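Local coordinates for diaminopimelate decarboxylase (Phaeodactylum tricornutum, PDB 7JPJ), which probably catalyses the pyridoxal-phosphate-dependent decarboxylation of meso-diaminopimelate to lysine, the final step of the diaminopimelate route of lysine biosynthesis, at residues M59-P63 with G393-G398; S293-V299 with F309-A314; L320-L324 with G360-T364; H329-P335 with D385-G391; G354-E358 with Y404-P408. The contacts are given in a common frame with arbitrary orientation. Numbering follows the deposited sequence.

Contact 1: residues M59-P63 with G393-G398. With SO4 (sulfate ion), chain D.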
# COMPACT_ATOMS: atom_id res chain seq x y z
N MET A 59 10.93 12.21 7.97
CA MET A 59 11.19 10.81 8.28
C MET A 59 10.13 9.87 7.74
O MET A 59 10.36 8.65 7.72
CB MET A 59 11.32 10.60 9.79
CG MET A 59 10.10 11.04 10.58
SD MET A 59 10.31 10.82 12.35
CE MET A 59 10.48 9.04 12.45
N LYS A 60 8.97 10.38 7.32
CA LYS A 60 7.94 9.54 6.74
C LYS A 60 8.43 8.80 5.50
O LYS A 60 7.82 7.81 5.09
CB LYS A 60 6.70 10.37 6.39
CG LYS A 60 6.87 11.24 5.15
CD LYS A 60 5.82 12.34 5.10
CE LYS A 60 6.03 13.24 3.88
NZ LYS A 60 5.19 14.46 3.95
N ALA A 61 9.52 9.27 4.88
CA ALA A 61 10.05 8.61 3.70
C ALA A 61 10.84 7.35 4.04
O ALA A 61 10.87 6.41 3.24
CB ALA A 61 10.94 9.59 2.92
N CYS A 62 11.47 7.31 5.22
CA CYS A 62 12.21 6.15 5.70
C CYS A 62 12.55 6.32 7.18
O CYS A 62 13.48 7.05 7.52
CB CYS A 62 13.49 5.94 4.89
SG CYS A 62 14.30 4.36 5.25
N PRO A 63 11.83 5.63 8.07
CA PRO A 63 11.95 5.94 9.50
C PRO A 63 12.92 5.06 10.28
O PRO A 63 12.87 5.06 11.52
CB PRO A 63 10.51 5.76 10.01
CG PRO A 63 9.85 4.82 9.01
CD PRO A 63 10.75 4.67 7.81
N GLY A 393 14.75 4.04 -1.65
CA GLY A 393 14.98 4.42 -0.27
C GLY A 393 13.97 5.39 0.30
O GLY A 393 14.04 5.73 1.48
N ALA A 394 13.02 5.85 -0.52
CA ALA A 394 12.01 6.81 -0.09
C ALA A 394 10.63 6.26 -0.42
O ALA A 394 10.37 5.88 -1.57
CB ALA A 394 12.21 8.17 -0.77
N TYR A 395 9.76 6.20 0.59
CA TYR A 395 8.38 5.76 0.42
C TYR A 395 8.29 4.35 -0.16
O TYR A 395 7.44 4.05 -0.99
CB TYR A 395 7.59 6.76 -0.44
CG TYR A 395 7.66 8.17 0.10
CD1 TYR A 395 6.96 8.53 1.23
CD2 TYR A 395 8.44 9.13 -0.53
CE1 TYR A 395 7.02 9.82 1.73
CE2 TYR A 395 8.51 10.42 -0.04
CZ TYR A 395 7.79 10.76 1.09
OH TYR A 395 7.85 12.04 1.58
N CYS A 396 9.19 3.48 0.30
CA CYS A 396 9.13 2.06 -0.04
C CYS A 396 9.05 1.22 1.22
O CYS A 396 7.98 0.66 1.51
CB CYS A 396 10.33 1.66 -0.91
SG CYS A 396 10.39 2.49 -2.51
N SER A 397 10.13 1.11 1.99
CA SER A 397 10.04 0.46 3.29
C SER A 397 9.04 1.17 4.20
O SER A 397 8.29 0.53 4.94
CB SER A 397 11.42 0.41 3.95
OG SER A 397 11.34 -0.17 5.24
N GLY A 398 9.01 2.50 4.14
CA GLY A 398 8.09 3.27 4.96
C GLY A 398 6.68 3.38 4.44
O GLY A 398 5.83 3.94 5.13
S SO4 D . 9.19 14.95 -0.35
O1 SO4 D . 9.28 14.43 -1.71
O2 SO4 D . 10.20 15.99 -0.16
O3 SO4 D . 9.41 13.87 0.61
O4 SO4 D . 7.86 15.51 -0.14
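Residues 59-61 form a short 3-10 turn, with a weak bond of 3.0 Å from Cys-62 N back to Met-59 O, before the chain extends at Cys-62. Across from it, 393-398 is an irregular loop that approaches to 4.6 Å between the CA atoms of Ala-61 and Ala-394 and 5.1 Å between those of Cys-62 and Gly-398. The main tie is Tyr-395 N to Ala-61 O, 2.9 Å and nearly straight (162°). A CA-H...O contact from Ala-394 CA, 3.5 Å away, reaches the same oxygen. Gly-398 suits its place because a CB there would lie only 3.2 Å from Lys-60 O. The loop 59-63 follows strand 53-58 of the TIM-like barrel of a fold-type III PLP enzyme, and Lys-60 is the predicted cofactor lysine, without PLP here. Ala-61 is small enough to sit over the face of the Tyr-395 ring, its CB 4.0 Å from the centroid and 17° off the normal, a CH-pi contact. The Lys-60 side chain runs past the phenol, CE being 3.2 Å from Tyr-395 OH. That hydroxyl donates to O3 of the sulfate at 2.6 Å. The ion, probably from the crystallisation liquor, also bonds Thr-282 and the backbone of Gly-238 and Gly-281, consistent with its occupying the cofactor's phosphate site. Cys-357 of the second subunit packs on Lys-60.

Contact 2: residues S293-V299 with F309-A314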
# COMPACT_ATOMS: atom_id res chain seq x y z
N SER A 293 16.55 -8.27 -4.70
CA SER A 293 15.76 -9.49 -4.77
C SER A 293 16.41 -10.47 -5.74
O SER A 293 17.37 -10.14 -6.45
CB SER A 293 14.32 -9.20 -5.21
OG SER A 293 14.27 -8.77 -6.56
N LYS A 294 15.87 -11.68 -5.77
CA LYS A 294 16.35 -12.73 -6.67
C LYS A 294 15.26 -13.09 -7.67
O LYS A 294 14.06 -13.01 -7.37
CB LYS A 294 16.79 -13.97 -5.89
CG LYS A 294 18.30 -14.07 -5.70
CD LYS A 294 18.71 -15.23 -4.80
CE LYS A 294 19.75 -14.80 -3.77
NZ LYS A 294 21.15 -15.12 -4.20
N VAL A 295 15.69 -13.49 -8.86
CA VAL A 295 14.79 -13.99 -9.90
C VAL A 295 14.50 -15.45 -9.56
O VAL A 295 15.33 -16.33 -9.79
CB VAL A 295 15.39 -13.84 -11.30
CG1 VAL A 295 14.36 -14.20 -12.35
CG2 VAL A 295 15.89 -12.42 -11.50
N GLN A 296 13.32 -15.71 -9.00
CA GLN A 296 12.95 -17.06 -8.59
C GLN A 296 12.24 -17.85 -9.67
O GLN A 296 12.07 -19.07 -9.52
CB GLN A 296 12.08 -17.01 -7.33
CG GLN A 296 10.89 -16.07 -7.44
CD GLN A 296 9.57 -16.82 -7.56
OE1 GLN A 296 9.53 -18.05 -7.61
NE2 GLN A 296 8.47 -16.07 -7.62
N ASP A 297 11.82 -17.21 -10.76
CA ASP A 297 11.15 -17.91 -11.85
C ASP A 297 11.17 -17.04 -13.10
O ASP A 297 11.26 -15.81 -13.02
CB ASP A 297 9.70 -18.27 -11.48
CG ASP A 297 9.17 -19.44 -12.28
OD1 ASP A 297 9.86 -19.90 -13.22
OD2 ASP A 297 8.06 -19.91 -11.98
N LYS A 298 11.09 -17.70 -14.25
CA LYS A 298 11.10 -17.03 -15.55
C LYS A 298 10.17 -17.78 -16.49
O LYS A 298 10.40 -18.96 -16.79
CB LYS A 298 12.53 -16.98 -16.12
CG LYS A 298 12.67 -16.20 -17.41
CD LYS A 298 14.11 -16.24 -17.92
CE LYS A 298 14.26 -15.49 -19.23
NZ LYS A 298 15.66 -15.49 -19.72
N VAL A 299 9.11 -17.11 -16.95
CA VAL A 299 8.08 -17.74 -17.76
C VAL A 299 7.89 -16.94 -19.05
O VAL A 299 8.30 -15.79 -19.17
CB VAL A 299 6.74 -17.85 -17.00
CG1 VAL A 299 6.94 -18.59 -15.69
CG2 VAL A 299 6.15 -16.48 -16.75
N PHE A 309 8.60 -12.97 -18.80
CA PHE A 309 8.34 -12.48 -17.46
C PHE A 309 9.43 -12.95 -16.50
O PHE A 309 9.74 -14.14 -16.44
CB PHE A 309 6.98 -12.95 -16.96
CG PHE A 309 5.82 -12.44 -17.77
CD1 PHE A 309 5.42 -13.09 -18.92
CD2 PHE A 309 5.11 -11.32 -17.37
CE1 PHE A 309 4.35 -12.63 -19.67
CE2 PHE A 309 4.04 -10.85 -18.11
CZ PHE A 309 3.66 -11.50 -19.26
N LEU A 310 10.00 -12.00 -15.76
CA LEU A 310 10.89 -12.30 -14.64
C LEU A 310 10.09 -12.16 -13.35
O LEU A 310 9.60 -11.07 -13.03
CB LEU A 310 12.09 -11.36 -14.62
CG LEU A 310 13.13 -11.47 -15.74
CD1 LEU A 310 14.32 -10.60 -15.41
CD2 LEU A 310 13.56 -12.91 -15.95
N LYS A 311 9.95 -13.26 -12.61
CA LYS A 311 9.21 -13.28 -11.36
C LYS A 311 10.19 -13.23 -10.20
O LYS A 311 11.07 -14.08 -10.08
CB LYS A 311 8.33 -14.53 -11.27
CG LYS A 311 7.54 -14.83 -12.54
CD LYS A 311 6.94 -16.23 -12.50
CE LYS A 311 5.44 -16.19 -12.29
NZ LYS A 311 4.86 -17.56 -12.24
N LEU A 312 10.03 -12.23 -9.34
CA LEU A 312 10.91 -12.04 -8.19
C LEU A 312 10.32 -12.70 -6.94
O LEU A 312 9.21 -13.22 -6.95
CB LEU A 312 11.13 -10.55 -7.93
CG LEU A 312 11.46 -9.63 -9.10
CD1 LEU A 312 11.38 -8.18 -8.66
CD2 LEU A 312 12.83 -9.95 -9.67
N ASP A 313 11.10 -12.67 -5.86
CA ASP A 313 10.61 -13.03 -4.54
C ASP A 313 10.23 -11.79 -3.72
O ASP A 313 10.30 -11.81 -2.49
CB ASP A 313 11.64 -13.88 -3.78
CG ASP A 313 12.96 -13.16 -3.55
OD1 ASP A 313 13.16 -12.05 -4.09
OD2 ASP A 313 13.81 -13.72 -2.82
N ALA A 314 9.84 -10.72 -4.41
CA ALA A 314 9.42 -9.48 -3.78
C ALA A 314 8.33 -8.86 -4.64
O ALA A 314 7.96 -9.40 -5.69
CB ALA A 314 10.61 -8.53 -3.60
O HOH W 1 6.01 -18.90 -10.38
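Leu-310 gathers the apolar contacts on one side of the strand pair: its CD2 lies 3.9 Å from Val-295 CG1 and 3.7 Å from Lys-298 CG. Beside it, Val-295 CG2 approaches Leu-312 CD2 at 4.3 Å. On the face of Asp-297, Val-299, Phe-309 and Lys-311, the branched Val-299 packs its CG2 on Phe-309 CB (3.6 Å). Main-chain bonds tie Val-299 to Phe-309 (N to O 3.1 Å, O to N 2.9 Å), and Lys-311 N to Asp-297 O (2.9 Å). At the polar edge, Asp-297 OD2 and Lys-311 NZ form a long salt bridge of 4.0 Å, closed by a water, while Ser-124 (for Asp-297) and Gln-104 (for Lys-311) of the second subunit are their stronger partners. The flexible Gln-296 sends NE2 to Leu-312 O (3.0 Å), and Asp-313 OD1 receives Lys-294 N (3.2 Å) while its OD2 is hydrogen-bonded to Thr-27. Both Gln-296 N (3.0 Å) and Asp-297 N (3.3 Å) point to Lys-311 O, the signature of a classic beta bulge, here in an antiparallel hairpin of the beta domain at the dimer interface.

Contact 3: residues L320-L324 with G360-T364; sequences LRPSL and GDLMT
Residues 321-324 are helical, with Leu-324 N bonded to Leu-320 O at 2.8 Å. Facing them, 360-364 is an irregular loop segment in which Asp-361 (phi/psi -77/70) centres an inverse gamma turn, Leu-362 N reaching Gly-360 O at 2.7 Å; Leu-362 itself is extended (-110/134). The nearest CA pairs are Pro-322 with Met-363, 5.9 Å, and Ser-323 with Leu-362, 6.4 Å. One hydrogen bond links the segments: Ser-323, at chi1 -63° (m), donates OG to Gly-360 O at 3.1 Å, so the carbonyl that closes the gamma turn accepts twice. This small contact packs the short helix that follows strand 308-312 in the beta domain of a fold-type III decarboxylase against the loop carrying the predicted proton donor, Cys-357. Asp-361 points CB away from the helix and accepts Cys-356 N on OD2. Van der Waals packing supplies the rest. Pro-322, tolerated in a first helical turn where its missing NH costs nothing, aims CB toward 360-364: CB is 3.5 Å from Leu-362 O, and CG 4.3 Å from SD of Met-363, whose m, m chain folds back. Arg-321, out of reach of 360-364, instead touches the bound D-lysine, and Leu-324 meets its counterpart Leu-324 of the second subunit.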
# COMPACT_ATOMS: atom_id res chain seq x y z
N LEU A 320 5.85 -0.31 -3.49
CA LEU A 320 4.50 -0.09 -3.97
C LEU A 320 4.40 1.01 -5.02
O LEU A 320 3.41 1.04 -5.76
CB LEU A 320 3.58 0.26 -2.79
CG LEU A 320 2.12 0.61 -3.07
CD1 LEU A 320 1.33 -0.61 -3.52
CD2 LEU A 320 1.48 1.26 -1.85
N ARG A 321 5.40 1.88 -5.12
CA ARG A 321 5.32 3.01 -6.04
C ARG A 321 5.05 2.62 -7.49
O ARG A 321 4.35 3.38 -8.18
CB ARG A 321 6.60 3.85 -5.93
CG ARG A 321 6.84 4.40 -4.53
CD ARG A 321 7.82 5.57 -4.51
NE ARG A 321 8.50 5.76 -5.79
CZ ARG A 321 8.37 6.83 -6.56
NH1 ARG A 321 7.57 7.83 -6.20
NH2 ARG A 321 9.03 6.90 -7.71
N PRO A 322 5.56 1.50 -8.03
CA PRO A 322 5.12 1.10 -9.38
C PRO A 322 3.63 0.85 -9.48
O PRO A 322 3.01 1.29 -10.46
CB PRO A 322 5.93 -0.18 -9.63
CG PRO A 322 7.15 -0.02 -8.82
CD PRO A 322 6.71 0.69 -7.57
N SER A 323 3.03 0.15 -8.51
CA SER A 323 1.60 -0.11 -8.57
C SER A 323 0.78 1.14 -8.26
O SER A 323 -0.31 1.32 -8.82
CB SER A 323 1.21 -1.23 -7.60
OG SER A 323 1.82 -2.45 -7.95
N LEU A 324 1.28 2.01 -7.37
CA LEU A 324 0.46 3.11 -6.88
C LEU A 324 0.47 4.30 -7.84
O LEU A 324 -0.55 4.98 -8.00
CB LEU A 324 0.94 3.53 -5.49
CG LEU A 324 0.05 4.54 -4.75
CD1 LEU A 324 -1.39 4.06 -4.73
CD2 LEU A 324 0.57 4.75 -3.34
N GLY A 360 -2.11 -6.82 -10.42
CA GLY A 360 -1.47 -5.52 -10.40
C GLY A 360 -0.05 -5.49 -9.88
O GLY A 360 0.57 -4.42 -9.92
N ASP A 361 0.48 -6.62 -9.40
CA ASP A 361 1.82 -6.65 -8.82
C ASP A 361 2.87 -6.62 -9.95
O ASP A 361 3.59 -7.59 -10.21
CB ASP A 361 2.00 -7.87 -7.93
CG ASP A 361 3.24 -7.78 -7.06
OD1 ASP A 361 3.89 -6.71 -7.07
OD2 ASP A 361 3.57 -8.77 -6.37
N LEU A 362 2.95 -5.47 -10.60
CA LEU A 362 3.83 -5.26 -11.74
C LEU A 362 4.97 -4.34 -11.33
O LEU A 362 4.74 -3.31 -10.69
CB LEU A 362 3.04 -4.68 -12.91
CG LEU A 362 3.79 -4.25 -14.17
CD1 LEU A 362 4.63 -5.39 -14.70
CD2 LEU A 362 2.78 -3.79 -15.21
N MET A 363 6.20 -4.71 -11.69
CA MET A 363 7.38 -3.94 -11.33
C MET A 363 7.93 -3.10 -12.47
O MET A 363 8.79 -2.24 -12.23
CB MET A 363 8.48 -4.87 -10.81
CG MET A 363 8.17 -5.50 -9.46
SD MET A 363 7.76 -4.27 -8.20
CE MET A 363 8.97 -4.65 -6.94
N THR A 364 7.47 -3.32 -13.70
CA THR A 364 7.90 -2.53 -14.87
C THR A 364 6.67 -2.02 -15.60
O THR A 364 6.31 -2.54 -16.66
CB THR A 364 8.78 -3.36 -15.80
OG1 THR A 364 8.14 -4.62 -16.07
CG2 THR A 364 10.14 -3.61 -15.19

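Contact 4: residues H329-P335 with D385-G391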
# COMPACT_ATOMS: atom_id res chain seq x y z
N HIS A 329 11.43 2.66 -11.85
CA HIS A 329 12.65 2.64 -11.05
C HIS A 329 13.80 2.07 -11.87
O HIS A 329 13.59 1.21 -12.73
CB HIS A 329 12.47 1.79 -9.78
CG HIS A 329 11.57 2.41 -8.76
ND1 HIS A 329 11.94 2.58 -7.44
CD2 HIS A 329 10.30 2.89 -8.86
CE1 HIS A 329 10.95 3.14 -6.78
NE2 HIS A 329 9.95 3.34 -7.61
N PRO A 330 15.03 2.53 -11.62
CA PRO A 330 16.18 1.94 -12.31
C PRO A 330 16.39 0.50 -11.87
O PRO A 330 16.38 0.20 -10.67
CB PRO A 330 17.35 2.84 -11.89
CG PRO A 330 16.73 4.04 -11.23
CD PRO A 330 15.42 3.60 -10.69
N ILE A 331 16.59 -0.39 -12.83
CA ILE A 331 16.66 -1.82 -12.58
C ILE A 331 17.93 -2.37 -13.20
O ILE A 331 18.18 -2.17 -14.40
CB ILE A 331 15.43 -2.55 -13.13
CG1 ILE A 331 14.16 -2.06 -12.42
CG2 ILE A 331 15.59 -4.05 -12.97
CD1 ILE A 331 12.88 -2.42 -13.13
N THR A 332 18.74 -3.05 -12.39
CA THR A 332 19.95 -3.71 -12.85
C THR A 332 19.93 -5.16 -12.39
O THR A 332 19.57 -5.45 -11.25
CB THR A 332 21.21 -3.01 -12.30
OG1 THR A 332 21.29 -1.68 -12.85
CG2 THR A 332 22.46 -3.78 -12.68
N ILE A 333 20.32 -6.06 -13.29
CA ILE A 333 20.37 -7.49 -13.00
C ILE A 333 21.84 -7.90 -12.91
O ILE A 333 22.60 -7.72 -13.87
CB ILE A 333 19.63 -8.31 -14.07
CG1 ILE A 333 18.13 -8.08 -13.93
CG2 ILE A 333 19.98 -9.78 -13.94
CD1 ILE A 333 17.33 -8.69 -15.05
N LEU A 334 22.22 -8.44 -11.76
CA LEU A 334 23.58 -8.88 -11.48
C LEU A 334 23.63 -10.40 -11.36
O LEU A 334 22.63 -11.03 -11.01
CB LEU A 334 24.12 -8.25 -10.19
CG LEU A 334 24.19 -6.72 -10.21
CD1 LEU A 334 24.43 -6.17 -8.82
CD2 LEU A 334 25.26 -6.25 -11.18
N PRO A 335 24.78 -11.02 -11.64
CA PRO A 335 24.86 -12.49 -11.56
C PRO A 335 24.71 -12.98 -10.13
O PRO A 335 25.33 -12.44 -9.20
CB PRO A 335 26.26 -12.80 -12.11
CG PRO A 335 27.03 -11.54 -11.90
CD PRO A 335 26.05 -10.42 -12.09
N ASP A 385 19.64 -15.18 -10.40
CA ASP A 385 20.31 -13.90 -10.54
C ASP A 385 19.63 -12.84 -9.69
O ASP A 385 18.44 -12.94 -9.35
CB ASP A 385 20.35 -13.47 -12.00
CG ASP A 385 21.33 -14.27 -12.83
OD1 ASP A 385 22.27 -14.84 -12.25
OD2 ASP A 385 21.15 -14.34 -14.07
N ILE A 386 20.39 -11.81 -9.34
CA ILE A 386 19.92 -10.75 -8.46
C ILE A 386 19.35 -9.62 -9.30
O ILE A 386 19.98 -9.17 -10.27
CB ILE A 386 21.06 -10.25 -7.56
CG1 ILE A 386 21.63 -11.40 -6.74
CG2 ILE A 386 20.58 -9.12 -6.67
CD1 ILE A 386 22.99 -11.11 -6.14
N LEU A 387 18.15 -9.16 -8.94
CA LEU A 387 17.57 -7.95 -9.51
C LEU A 387 17.62 -6.85 -8.47
O LEU A 387 17.25 -7.07 -7.31
CB LEU A 387 16.12 -8.20 -9.96
CG LEU A 387 15.50 -7.09 -10.83
CD1 LEU A 387 14.66 -7.69 -11.94
CD2 LEU A 387 14.67 -6.13 -9.99
N VAL A 388 18.08 -5.67 -8.87
CA VAL A 388 18.26 -4.54 -7.97
C VAL A 388 17.41 -3.38 -8.47
O VAL A 388 17.63 -2.88 -9.58
CB VAL A 388 19.73 -4.13 -7.85
CG1 VAL A 388 19.86 -2.84 -7.06
CG2 VAL A 388 20.55 -5.24 -7.21
N MET A 389 16.45 -2.96 -7.65
CA MET A 389 15.62 -1.80 -7.95
C MET A 389 16.17 -0.61 -7.16
O MET A 389 16.04 -0.56 -5.93
CB MET A 389 14.15 -2.06 -7.60
CG MET A 389 13.28 -2.43 -8.79
SD MET A 389 11.55 -2.71 -8.34
CE MET A 389 10.77 -1.30 -9.13
N ASP A 390 16.79 0.33 -7.87
CA ASP A 390 17.40 1.48 -7.23
C ASP A 390 16.37 2.59 -7.03
O ASP A 390 15.23 2.52 -7.50
CB ASP A 390 18.58 1.99 -8.06
CG ASP A 390 19.84 1.17 -7.84
OD1 ASP A 390 20.16 0.88 -6.67
OD2 ASP A 390 20.50 0.82 -8.84
N GLY A 391 16.78 3.63 -6.31
CA GLY A 391 15.88 4.71 -5.96
C GLY A 391 14.73 4.29 -5.07
O GLY A 391 13.67 4.91 -5.10
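His-329 opens the segment by giving ND1 to Asp-390 O (3.3 Å), its CB lying 3.6 Å from Met-389 CE. Pro-330 has no NH to offer, yet its carbonyl takes Asp-390 N at 2.8 Å. The opposing chain then turns off at Gly-391, where phi is +64°. Ile-331 starts the strand proper in a non-hydrogen-bonded pair with Met-389, its CG2 3.7 Å from Leu-387 CG and its CG1 3.8 Å from Met-389 CG. Thr-332 makes both bonds with Val-388 (N to O 3.0 Å, O to N 2.8 Å). Such alternation marks a regular antiparallel pair, 157° between directions, in the mixed sheet of the beta domain, where strand 386-390 also pairs with 289-300. Ile-333 sets CG1 4.0 Å from Leu-387 CD1, and beta-branching suits its extended backbone. Leu-334 bonds Ile-386 (N to O 2.8 Å, O to N 2.9 Å) on the face where helix 14-24 packs. Pro-335 CA lies 3.6 Å from OD1 of Asp-385, whose other carboxylate oxygen binds Ala-382 N and Arg-379.

Contact 5: residues G354-E358 with Y404-P408; sequences GHCCE and YNSFP
Two irregular loops meet here, their closest CA atoms being Cys-356 and Asn-405 at 6.4 Å. Tyr-404 (chi1 -178°, t; chi2 40°) points toward 354-358 and donates OH to Glu-358 OE1 at 2.6 Å. The glutamate stretches to meet it with chi1 169° (t), and Cys-356 SG sits obliquely to the phenol ring, 3.9 Å from CD2 and 5.0 Å from the centroid, a sulfur-aromatic contact. Asn-405, at positive phi (62/15), a conformation asparagine tolerates well, has chi1 -80° (m) and accepts Cys-357 N on OD1 at 3.1 Å, almost linearly (175°). Cys-357, the predicted proton donor, centres an inverse gamma turn (-77/72) with a weak bond of 2.8 Å from Glu-358 N to Cys-356 O. Its loop is part of the composite active site characteristic of fold-type III decarboxylase dimers: Cys-357 O weakly bonds Lys-60 of the second subunit. Ser-406 (64/24) turns the chain with Asn-405, Phe-407 N weakly bonding Tyr-404 O at 3.4 Å; its OG is hydrogen-bonded to Arg-88 NH1 of that subunit. Phe-407 (chi1 -80°, m; chi2 -63°) then stacks face to face on His-355 (chi1 61°, p), centroids 3.6 Å apart and planes at 10°; His-355 ND1 bonds Glu-105 of the second subunit.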
# COMPACT_ATOMS: atom_id res chain seq x y z
N GLY A 354 5.92 -9.19 -9.56
CA GLY A 354 6.14 -9.50 -8.16
C GLY A 354 5.59 -10.86 -7.76
O GLY A 354 4.89 -11.53 -8.52
N HIS A 355 5.91 -11.26 -6.53
CA HIS A 355 5.54 -12.57 -6.02
C HIS A 355 4.12 -12.63 -5.46
O HIS A 355 3.67 -13.72 -5.09
CB HIS A 355 6.54 -13.03 -4.95
CG HIS A 355 6.61 -12.12 -3.76
ND1 HIS A 355 7.33 -12.44 -2.63
CD2 HIS A 355 6.05 -10.92 -3.51
CE1 HIS A 355 7.21 -11.47 -1.74
NE2 HIS A 355 6.44 -10.53 -2.25
N CYS A 356 3.41 -11.51 -5.38
CA CYS A 356 2.05 -11.53 -4.86
C CYS A 356 1.09 -12.08 -5.90
O CYS A 356 1.19 -11.78 -7.09
CB CYS A 356 1.61 -10.13 -4.44
SG CYS A 356 2.59 -9.41 -3.12
N CYS A 357 0.13 -12.88 -5.44
CA CYS A 357 -0.90 -13.44 -6.31
C CYS A 357 -1.94 -12.35 -6.60
O CYS A 357 -3.06 -12.36 -6.11
CB CYS A 357 -1.52 -14.67 -5.68
SG CYS A 357 -2.64 -15.59 -6.77
N GLU A 358 -1.52 -11.39 -7.42
CA GLU A 358 -2.37 -10.25 -7.77
C GLU A 358 -1.93 -9.71 -9.11
O GLU A 358 -0.74 -9.51 -9.34
CB GLU A 358 -2.30 -9.17 -6.69
CG GLU A 358 -2.94 -7.86 -7.09
CD GLU A 358 -3.89 -7.34 -6.03
OE1 GLU A 358 -4.50 -8.17 -5.32
OE2 GLU A 358 -4.02 -6.10 -5.91
N TYR A 404 0.97 -8.47 3.02
CA TYR A 404 0.05 -8.96 2.00
C TYR A 404 0.55 -10.31 1.49
O TYR A 404 1.75 -10.49 1.26
CB TYR A 404 -0.05 -7.96 0.86
CG TYR A 404 -1.03 -8.34 -0.23
CD1 TYR A 404 -2.25 -8.94 0.08
CD2 TYR A 404 -0.73 -8.11 -1.57
CE1 TYR A 404 -3.14 -9.29 -0.91
CE2 TYR A 404 -1.63 -8.46 -2.57
CZ TYR A 404 -2.83 -9.05 -2.23
OH TYR A 404 -3.72 -9.41 -3.22
N ASN A 405 -0.38 -11.25 1.32
CA ASN A 405 -0.06 -12.65 1.03
C ASN A 405 0.74 -13.29 2.16
O ASN A 405 1.34 -14.35 1.98
CB ASN A 405 0.71 -12.80 -0.29
CG ASN A 405 -0.20 -12.75 -1.51
OD1 ASN A 405 -0.09 -13.59 -2.40
ND2 ASN A 405 -1.09 -11.77 -1.54
N SER A 406 0.75 -12.63 3.33
CA SER A 406 1.45 -13.08 4.53
C SER A 406 2.97 -13.13 4.35
O SER A 406 3.65 -13.86 5.08
CB SER A 406 0.92 -14.43 5.02
OG SER A 406 -0.34 -14.27 5.66
N PHE A 407 3.51 -12.38 3.41
CA PHE A 407 4.96 -12.33 3.25
C PHE A 407 5.58 -11.51 4.38
O PHE A 407 5.05 -10.45 4.73
CB PHE A 407 5.34 -11.74 1.89
CG PHE A 407 5.24 -12.72 0.75
CD1 PHE A 407 6.05 -13.85 0.71
CD2 PHE A 407 4.34 -12.51 -0.28
CE1 PHE A 407 5.96 -14.75 -0.34
CE2 PHE A 407 4.25 -13.40 -1.33
CZ PHE A 407 5.05 -14.52 -1.36
N PRO A 408 6.68 -11.96 4.96
CA PRO A 408 7.29 -11.21 6.06
C PRO A 408 7.89 -9.90 5.59
O PRO A 408 8.27 -9.75 4.42
CB PRO A 408 8.38 -12.15 6.58
CG PRO A 408 8.70 -13.03 5.42
CD PRO A 408 7.41 -13.21 4.68

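Overall arrangement
Contacts 2 and 4 share the beta-domain sheet: Ser-293 O and Val-295 N lie 2.8 Å from Leu-387 N and Asp-385 O, respectively, with centres about 12 Å apart. Contact 3 packs against contact 4, Met-363 CE being 3.5 Å from Met-389 SD, and joins contact 5 through Asp-361 OD2 to Cys-356 N at 2.9 Å. Ala-314 O to His-355 N, also 2.9 Å, ties contact 2 to contact 5. Contact 1, with Lys-60, lies about 20 Å (centre to centre) from contact 5, with Cys-357, yet across the dimer these two residues touch. Around the bound D-lysine, Arg-321 of contact 3 makes direct contact, while the side chains of Tyr-395 and His-329 stand about 6 and 8 Å away.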